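Side-chain contacts in glutamate--cysteine ligase GshA (Methylobacillus flagellatus KT, PDB 3K1T), which probably acts as a ligase that joins glutamate to cysteine through a gamma-glutamyl bond, the first step of glutathione synthesis: residues D24-P27 with R28-W32; E220-A223 with P224-D227; E251-L254 with A255-D259. All coordinates share one frame; numbering follows the deposited sequence.

Contact 1. Residues D24-P27 with R28-W32; sequences DNMP and RIEHW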
loop_
_atom_site.group_PDB
_atom_site.type_symbol
_atom_site.label_atom_id
_atom_site.label_comp_id
_atom_site.label_asym_id
_atom_site.label_seq_id
_atom_site.Cartn_x
_atom_site.Cartn_y
_atom_site.Cartn_z
ATOM N N ASP A 24 -4.502 22.467 -7.162
ATOM C CA ASP A 24 -5.617 22.754 -8.074
ATOM C C ASP A 24 -5.678 21.719 -9.211
ATOM O O ASP A 24 -6.563 21.823 -10.089
ATOM C CB ASP A 24 -5.467 24.172 -8.662
ATOM C CG ASP A 24 -6.722 24.662 -9.445
ATOM O OD1 ASP A 24 -7.869 24.392 -9.041
ATOM O OD2 ASP A 24 -6.559 25.365 -10.463
ATOM N N ASN A 25 -4.721 20.779 -9.253
ATOM C CA ASN A 25 -4.640 19.795 -10.341
ATOM C C ASN A 25 -4.438 18.372 -9.815
ATOM O O ASN A 25 -3.912 17.529 -10.517
ATOM C CB ASN A 25 -3.467 20.170 -11.261
ATOM C CG ASN A 25 -3.772 21.374 -12.121
ATOM O OD1 ASN A 25 -4.579 21.261 -13.052
ATOM N ND2 ASN A 25 -3.180 22.560 -11.786
HETATM N N MSE A 26 -4.861 18.105 -8.586
HETATM C CA MSE A 26 -4.476 16.861 -7.908
HETATM C C MSE A 26 -4.943 15.582 -8.650
HETATM O O MSE A 26 -4.127 14.722 -8.971
HETATM C CB MSE A 26 -4.840 16.919 -6.416
HETATM C CG MSE A 26 -4.278 15.772 -5.601
HETATM SE SE MSE A 26 -5.498 14.233 -5.616
HETATM C CE MSE A 26 -4.461 13.090 -4.408
ATOM N N PRO A 27 -6.223 15.475 -9.002
ATOM C CA PRO A 27 -6.606 14.292 -9.783
ATOM C C PRO A 27 -5.948 14.209 -11.181
ATOM O O PRO A 27 -5.604 13.118 -11.646
ATOM C CB PRO A 27 -8.129 14.415 -9.917
ATOM C CG PRO A 27 -8.545 15.695 -9.194
ATOM C CD PRO A 27 -7.381 16.260 -8.510
ATOM N N ARG A 28 -5.780 15.345 -11.856
ATOM C CA ARG A 28 -5.080 15.342 -13.141
ATOM C C ARG A 28 -3.662 14.823 -13.014
ATOM O O ARG A 28 -3.201 14.028 -13.865
ATOM C CB ARG A 28 -5.103 16.734 -13.814
ATOM C CG ARG A 28 -3.860 17.095 -14.626
ATOM C CD ARG A 28 -3.841 18.572 -15.073
ATOM N NE ARG A 28 -4.610 18.723 -16.290
ATOM C CZ ARG A 28 -5.927 18.887 -16.346
ATOM N NH1 ARG A 28 -6.657 18.989 -15.241
ATOM N NH2 ARG A 28 -6.515 18.988 -17.528
ATOM N N ILE A 29 -2.967 15.253 -11.976
ATOM C CA ILE A 29 -1.611 14.798 -11.689
ATOM C C ILE A 29 -1.549 13.288 -11.420
ATOM O O ILE A 29 -0.709 12.585 -11.985
ATOM C CB ILE A 29 -0.998 15.592 -10.522
ATOM C CG1 ILE A 29 -0.718 17.056 -10.958
ATOM C CG2 ILE A 29 0.299 14.889 -9.926
ATOM C CD1 ILE A 29 -0.557 18.001 -9.761
ATOM N N GLU A 30 -2.425 12.787 -10.554
ATOM C CA GLU A 30 -2.409 11.373 -10.220
ATOM C C GLU A 30 -2.792 10.489 -11.443
ATOM O O GLU A 30 -2.184 9.428 -11.678
ATOM C CB GLU A 30 -3.297 11.095 -9.015
ATOM C CG GLU A 30 -2.816 11.823 -7.763
ATOM C CD GLU A 30 -1.423 11.419 -7.290
ATOM O OE1 GLU A 30 -0.903 10.345 -7.685
ATOM O OE2 GLU A 30 -0.831 12.203 -6.514
ATOM N N HIS A 31 -3.753 10.947 -12.232
ATOM C CA HIS A 31 -4.088 10.274 -13.483
ATOM C C HIS A 31 -2.898 10.271 -14.438
ATOM O O HIS A 31 -2.572 9.243 -15.042
ATOM C CB HIS A 31 -5.281 10.951 -14.164
ATOM C CG HIS A 31 -5.616 10.349 -15.478
ATOM N ND1 HIS A 31 -5.188 10.885 -16.672
ATOM C CD2 HIS A 31 -6.248 9.193 -15.785
ATOM C CE1 HIS A 31 -5.610 10.121 -17.665
ATOM N NE2 HIS A 31 -6.260 9.093 -17.157
ATOM N N TRP A 32 -2.184 11.399 -14.518
ATOM C CA TRP A 32 -1.003 11.469 -15.389
ATOM C C TRP A 32 0.071 10.478 -14.931
ATOM O O TRP A 32 0.630 9.739 -15.745
ATOM C CB TRP A 32 -0.478 12.908 -15.429
ATOM C CG TRP A 32 0.728 13.110 -16.303
ATOM C CD1 TRP A 32 0.729 13.399 -17.632
ATOM C CD2 TRP A 32 2.098 13.073 -15.897
ATOM N NE1 TRP A 32 2.001 13.537 -18.087
ATOM C CE2 TRP A 32 2.874 13.335 -17.048
ATOM C CE3 TRP A 32 2.747 12.836 -14.684
ATOM C CZ2 TRP A 32 4.264 13.383 -17.019
ATOM C CZ3 TRP A 32 4.118 12.912 -14.647
ATOM C CH2 TRP A 32 4.871 13.179 -15.819
#
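Arg28 and Asn25 lie alongside each other at the start of helix 26-40, a worked example of how a first helical turn is closed from the residue just before it. Arg28 occupies two conformations; in one, its CD comes 3.4 Å from Asn25 OD1, so this approach is tentative. With the amide and guanidinium planes 83° apart, it looks like packing of the arginine methylene on the amide oxygen, while the amide ND2 is engaged by the carbonyl of Arg21. Ile29 follows with the first bond of the turn, its N 2.9 Å from Asn25 O. Its CG1 stands beside its own backbone N (chi1 -70°), which brings that branch against the same carbonyl oxygen, with CG1 3.3 Å from Asn25 O and CD1 3.9 Å from Asn25 CB. With an alanine here this branch would be missing, and a gap would probably open beside Asn25 CB. Glu30 donates its N-H to Met26 O at 3.0 Å, and its CG meets the selenomethionine methyl, CE of Met26, at 3.9 Å. The bend of the glutamate chain at chi2 carries the carboxylate to a salt bridge with Arg410 and a hydrogen bond with Tyr403. His31 N donates to Pro27 O at 2.9 Å, and NE2 of the His31 ring makes a weak hydrogen bond to Asp94 O of the second subunit. The turn is thus wedged between helix 398-421, which Met26 and Ile29 touch at Tyr403, helix 210-226, where Asn25 and Ile29 both rest on Ile226, and the neighbouring subunit.

Contact 2. Residues E220-A223 with P224-D227; sequences EEFA and PLID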
loop_
_atom_site.group_PDB
_atom_site.type_symbol
_atom_site.label_atom_id
_atom_site.label_comp_id
_atom_site.label_asym_id
_atom_site.label_seq_id
_atom_site.Cartn_x
_atom_site.Cartn_y
_atom_site.Cartn_z
ATOM N N GLU A 220 9.533 18.810 -18.890
ATOM C CA GLU A 220 8.992 19.428 -20.105
ATOM C C GLU A 220 7.575 18.985 -20.373
ATOM O O GLU A 220 6.813 19.738 -20.946
ATOM C CB GLU A 220 9.816 19.082 -21.348
ATOM C CG GLU A 220 11.089 19.871 -21.493
ATOM C CD GLU A 220 12.072 19.219 -22.515
ATOM O OE1 GLU A 220 11.621 18.429 -23.420
ATOM O OE2 GLU A 220 13.288 19.511 -22.385
ATOM N N GLU A 221 7.212 17.780 -19.945
ATOM C CA GLU A 221 5.829 17.362 -20.055
ATOM C C GLU A 221 4.975 17.773 -18.855
ATOM O O GLU A 221 3.815 18.187 -19.011
ATOM C CB GLU A 221 5.746 15.870 -20.280
ATOM C CG GLU A 221 4.311 15.461 -20.504
ATOM C CD GLU A 221 4.154 14.020 -20.928
ATOM O OE1 GLU A 221 5.202 13.370 -21.188
ATOM O OE2 GLU A 221 2.971 13.565 -20.956
ATOM N N PHE A 222 5.531 17.650 -17.649
ATOM C CA PHE A 222 4.766 17.921 -16.447
ATOM C C PHE A 222 4.488 19.395 -16.210
ATOM O O PHE A 222 3.392 19.757 -15.797
ATOM C CB PHE A 222 5.475 17.319 -15.230
ATOM C CG PHE A 222 4.665 17.360 -13.974
ATOM C CD1 PHE A 222 3.664 16.416 -13.750
ATOM C CD2 PHE A 222 4.936 18.284 -13.003
ATOM C CE1 PHE A 222 2.908 16.454 -12.543
ATOM C CE2 PHE A 222 4.201 18.329 -11.821
ATOM C CZ PHE A 222 3.196 17.405 -11.586
ATOM N N ALA A 223 5.453 20.258 -16.465
ATOM C CA ALA A 223 5.289 21.672 -16.168
ATOM C C ALA A 223 4.074 22.306 -16.918
ATOM O O ALA A 223 3.268 23.000 -16.285
ATOM C CB ALA A 223 6.610 22.438 -16.425
ATOM N N PRO A 224 3.904 22.019 -18.217
ATOM C CA PRO A 224 2.697 22.537 -18.874
ATOM C C PRO A 224 1.390 21.885 -18.430
ATOM O O PRO A 224 0.356 22.539 -18.520
ATOM C CB PRO A 224 2.937 22.289 -20.374
ATOM C CG PRO A 224 4.274 21.657 -20.486
ATOM C CD PRO A 224 4.888 21.480 -19.187
ATOM N N LEU A 225 1.434 20.640 -17.956
ATOM C CA LEU A 225 0.254 19.954 -17.386
ATOM C C LEU A 225 -0.356 20.793 -16.264
ATOM O O LEU A 225 -1.589 20.902 -16.173
ATOM C CB LEU A 225 0.623 18.558 -16.852
ATOM C CG LEU A 225 -0.507 17.654 -16.317
ATOM C CD1 LEU A 225 -1.365 17.118 -17.501
ATOM C CD2 LEU A 225 0.026 16.512 -15.426
ATOM N N ILE A 226 0.493 21.372 -15.411
ATOM C CA ILE A 226 0.008 22.118 -14.244
ATOM C C ILE A 226 0.234 23.639 -14.405
ATOM O O ILE A 226 -0.098 24.384 -13.517
ATOM C CB ILE A 226 0.616 21.619 -12.897
ATOM C CG1 ILE A 226 2.134 21.865 -12.835
ATOM C CG2 ILE A 226 0.312 20.103 -12.679
ATOM C CD1 ILE A 226 2.771 21.754 -11.449
ATOM N N ASP A 227 0.765 24.069 -15.543
ATOM C CA ASP A 227 1.069 25.473 -15.850
ATOM C C ASP A 227 2.012 26.146 -14.842
ATOM O O ASP A 227 1.650 27.135 -14.183
ATOM C CB ASP A 227 -0.221 26.297 -16.005
ATOM C CG ASP A 227 0.043 27.684 -16.616
ATOM O OD1 ASP A 227 0.993 27.835 -17.408
ATOM O OD2 ASP A 227 -0.734 28.612 -16.333
#
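Phe222 packs on Leu225 and Ile226 along the final turn of helix 210-226, a local contact at a proline-kinked C-terminus that illustrates how apolar side chains accompany a weakening backbone. Pro224 has no N-H to offer the preceding turn, and its ring fills the place of that bond, with CD 3.1 Å from Glu220 O. The same CD lies 3.4 Å from Ala223 CB, closer than usual van der Waals contact, across the peptide link that joins the two residues. Past the kink, Ile226 N divides its hydrogen between Phe222 O and Ala223 O, both weak bonds. Asp227 then turns to positive phi (57°) as the C-prime residue of a Schellman motif, in which Ile228 N pairs with Ala223 O and Asp227 N bonds weakly to Pro224 O. The side chains bridge the same span: CE2 of Phe222 meets CD1 of Ile226 at 3.7 Å, and CD1 of the ring meets CD2 of Leu225 at 4.0 Å, both at a slant. Phe222 CG is anti to the backbone N (chi1 -171°), which leans the outward-standing ring toward the last turn. Around this trio, Phe222 reaches Val407 and Leu411 of helix 398-421, Ile226 lies on Leu18 and Leu22 of helix 13-23, and Leu225 faces helix 26-40.

Contact 3. Residues E251-L254 with A255-D259; sequences EEQL and AEKVD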
loop_
_atom_site.group_PDB
_atom_site.type_symbol
_atom_site.label_atom_id
_atom_site.label_comp_id
_atom_site.label_asym_id
_atom_site.label_seq_id
_atom_site.Cartn_x
_atom_site.Cartn_y
_atom_site.Cartn_z
ATOM N N GLU A 251 41.070 24.572 -19.383
ATOM C CA GLU A 251 40.665 25.605 -18.440
ATOM C C GLU A 251 39.656 26.605 -19.007
ATOM O O GLU A 251 38.616 26.863 -18.398
ATOM C CB GLU A 251 41.901 26.314 -17.950
ATOM C CG GLU A 251 41.655 27.386 -16.940
ATOM C CD GLU A 251 42.924 27.753 -16.208
ATOM O OE1 GLU A 251 43.522 26.870 -15.542
ATOM O OE2 GLU A 251 43.305 28.917 -16.299
ATOM N N GLU A 252 39.958 27.194 -20.157
ATOM C CA GLU A 252 39.073 28.205 -20.720
ATOM C C GLU A 252 37.711 27.632 -21.130
ATOM O O GLU A 252 36.694 28.291 -20.933
ATOM C CB GLU A 252 39.739 28.970 -21.863
ATOM C CG GLU A 252 40.825 29.951 -21.344
ATOM C CD GLU A 252 40.281 30.930 -20.262
ATOM O OE1 GLU A 252 39.219 31.534 -20.514
ATOM O OE2 GLU A 252 40.873 31.061 -19.150
ATOM N N GLN A 253 37.711 26.432 -21.691
ATOM C CA GLN A 253 36.492 25.685 -22.028
ATOM C C GLN A 253 35.594 25.575 -20.789
ATOM O O GLN A 253 34.435 25.953 -20.811
ATOM C CB GLN A 253 36.884 24.251 -22.488
ATOM C CG GLN A 253 35.773 23.186 -22.459
ATOM C CD GLN A 253 35.257 22.878 -23.849
ATOM O OE1 GLN A 253 35.087 23.810 -24.683
ATOM N NE2 GLN A 253 35.061 21.573 -24.151
ATOM N N LEU A 254 36.168 25.092 -19.704
ATOM C CA LEU A 254 35.415 24.913 -18.459
ATOM C C LEU A 254 34.922 26.260 -17.890
ATOM O O LEU A 254 33.756 26.381 -17.502
ATOM C CB LEU A 254 36.264 24.178 -17.436
ATOM C CG LEU A 254 35.560 23.692 -16.161
ATOM C CD1 LEU A 254 34.345 22.837 -16.445
ATOM C CD2 LEU A 254 36.559 22.905 -15.282
ATOM N N ALA A 255 35.816 27.253 -17.853
ATOM C CA ALA A 255 35.506 28.590 -17.340
ATOM C C ALA A 255 34.345 29.213 -18.101
ATOM O O ALA A 255 33.461 29.846 -17.490
ATOM C CB ALA A 255 36.758 29.527 -17.377
ATOM N N GLU A 256 34.339 29.042 -19.419
ATOM C CA GLU A 256 33.315 29.651 -20.259
ATOM C C GLU A 256 31.969 29.004 -19.948
ATOM O O GLU A 256 30.953 29.671 -19.919
ATOM C CB GLU A 256 33.622 29.474 -21.761
ATOM C CG GLU A 256 34.758 30.378 -22.280
ATOM C CD GLU A 256 35.381 29.938 -23.636
ATOM O OE1 GLU A 256 35.044 28.839 -24.198
ATOM O OE2 GLU A 256 36.230 30.728 -24.131
ATOM N N LYS A 257 31.975 27.697 -19.757
ATOM C CA LYS A 257 30.723 27.003 -19.445
ATOM C C LYS A 257 30.197 27.359 -18.062
ATOM O O LYS A 257 28.989 27.486 -17.893
ATOM C CB LYS A 257 30.861 25.512 -19.621
ATOM C CG LYS A 257 30.911 25.136 -21.118
ATOM C CD LYS A 257 31.242 23.712 -21.300
ATOM C CE LYS A 257 31.480 23.401 -22.779
ATOM N NZ LYS A 257 30.194 23.131 -23.380
ATOM N N VAL A 258 31.095 27.541 -17.103
ATOM C CA VAL A 258 30.700 28.009 -15.764
ATOM C C VAL A 258 30.080 29.392 -15.860
ATOM O O VAL A 258 29.016 29.617 -15.296
ATOM C CB VAL A 258 31.861 27.953 -14.747
ATOM C CG1 VAL A 258 31.506 28.724 -13.416
ATOM C CG2 VAL A 258 32.253 26.501 -14.501
ATOM N N ASP A 259 30.702 30.288 -16.624
ATOM C CA ASP A 259 30.221 31.653 -16.762
ATOM C C ASP A 259 28.823 31.666 -17.376
ATOM O O ASP A 259 27.935 32.379 -16.912
ATOM C CB ASP A 259 31.200 32.466 -17.613
ATOM C CG ASP A 259 30.987 33.950 -17.490
ATOM O OD1 ASP A 259 31.376 34.520 -16.454
ATOM O OD2 ASP A 259 30.431 34.542 -18.436
HETATM O O HOH W 1 37.646 32.187 -22.375
#
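OE1 of Glu252 is gripped twice: by a salt bridge from Arg303 and by a water that donates to it at 2.5 Å. The same water donates to OE2 of Glu256 at 2.7 Å, so a single molecule spans two carboxylates one turn apart on the exposed side of helix 251-272. Their oxygens, Glu252 OE1 and Glu256 OE2, remain 4.8 Å apart. The chain of Glu256 runs extended beyond CG, but its first torsion (chi1 -74°) folds it back over the preceding turn, putting CG 3.1 Å from Glu252 O, the carbonyl that accepts the N-H of Glu256 itself. Regular backbone bonds carry the rest of the turn, from Ala255 N to Glu251 O, from Lys257 N to Gln253 O, and from Val258 N to Leu254 O. On another flank Gln253 and Lys257 run alongside each other in the same direction, with CE of Lys257 4.0 Å from CD of Gln253. This is carbon packing against an amide, since the ammonium goes on to the carbonyl of Thr239, and both side chains also touch Cys240 of strand 237-241. The apolar face belongs to Leu254 and Val258, which share Leu327 of strand 324-329; across the turn, CG2 of Val258 sits 3.4 Å from Leu254 O. The chemistry is that of an amphipathic helix start: acidic groups, among them Glu251 with its salt bridge to Arg248, gather where the helix dipole would probably favour negative charge, and the bridging water, with the arginine on Glu252, is likely to ease the repulsion between Glu252 and Glu256.

How the contacts relate
Contacts 1 and 2 belong to one helical cluster, their centres 11 Å apart. Trp32 joins them: its NE1 probably hydrogen-bonds to Glu221 OE2 at 3.0 Å, and its CZ3 lies 3.6 Å from CD1 of Phe222, the rings meeting at about 55°. Beside it, Arg28 and Trp32 both pack on Leu225. Contact 3 stands apart on helix 251-272, against the four-stranded sheet, with its nearest atoms about 17 Å from contact 2 and about 28 Å from contact 1. Glycerol, probably from the crystallisation liquor, is bound at Glu221 and, weakly, at Asp227 in contact 2; glycerol is also found near Glu251 of contact 3. These sites do not by themselves locate an active site.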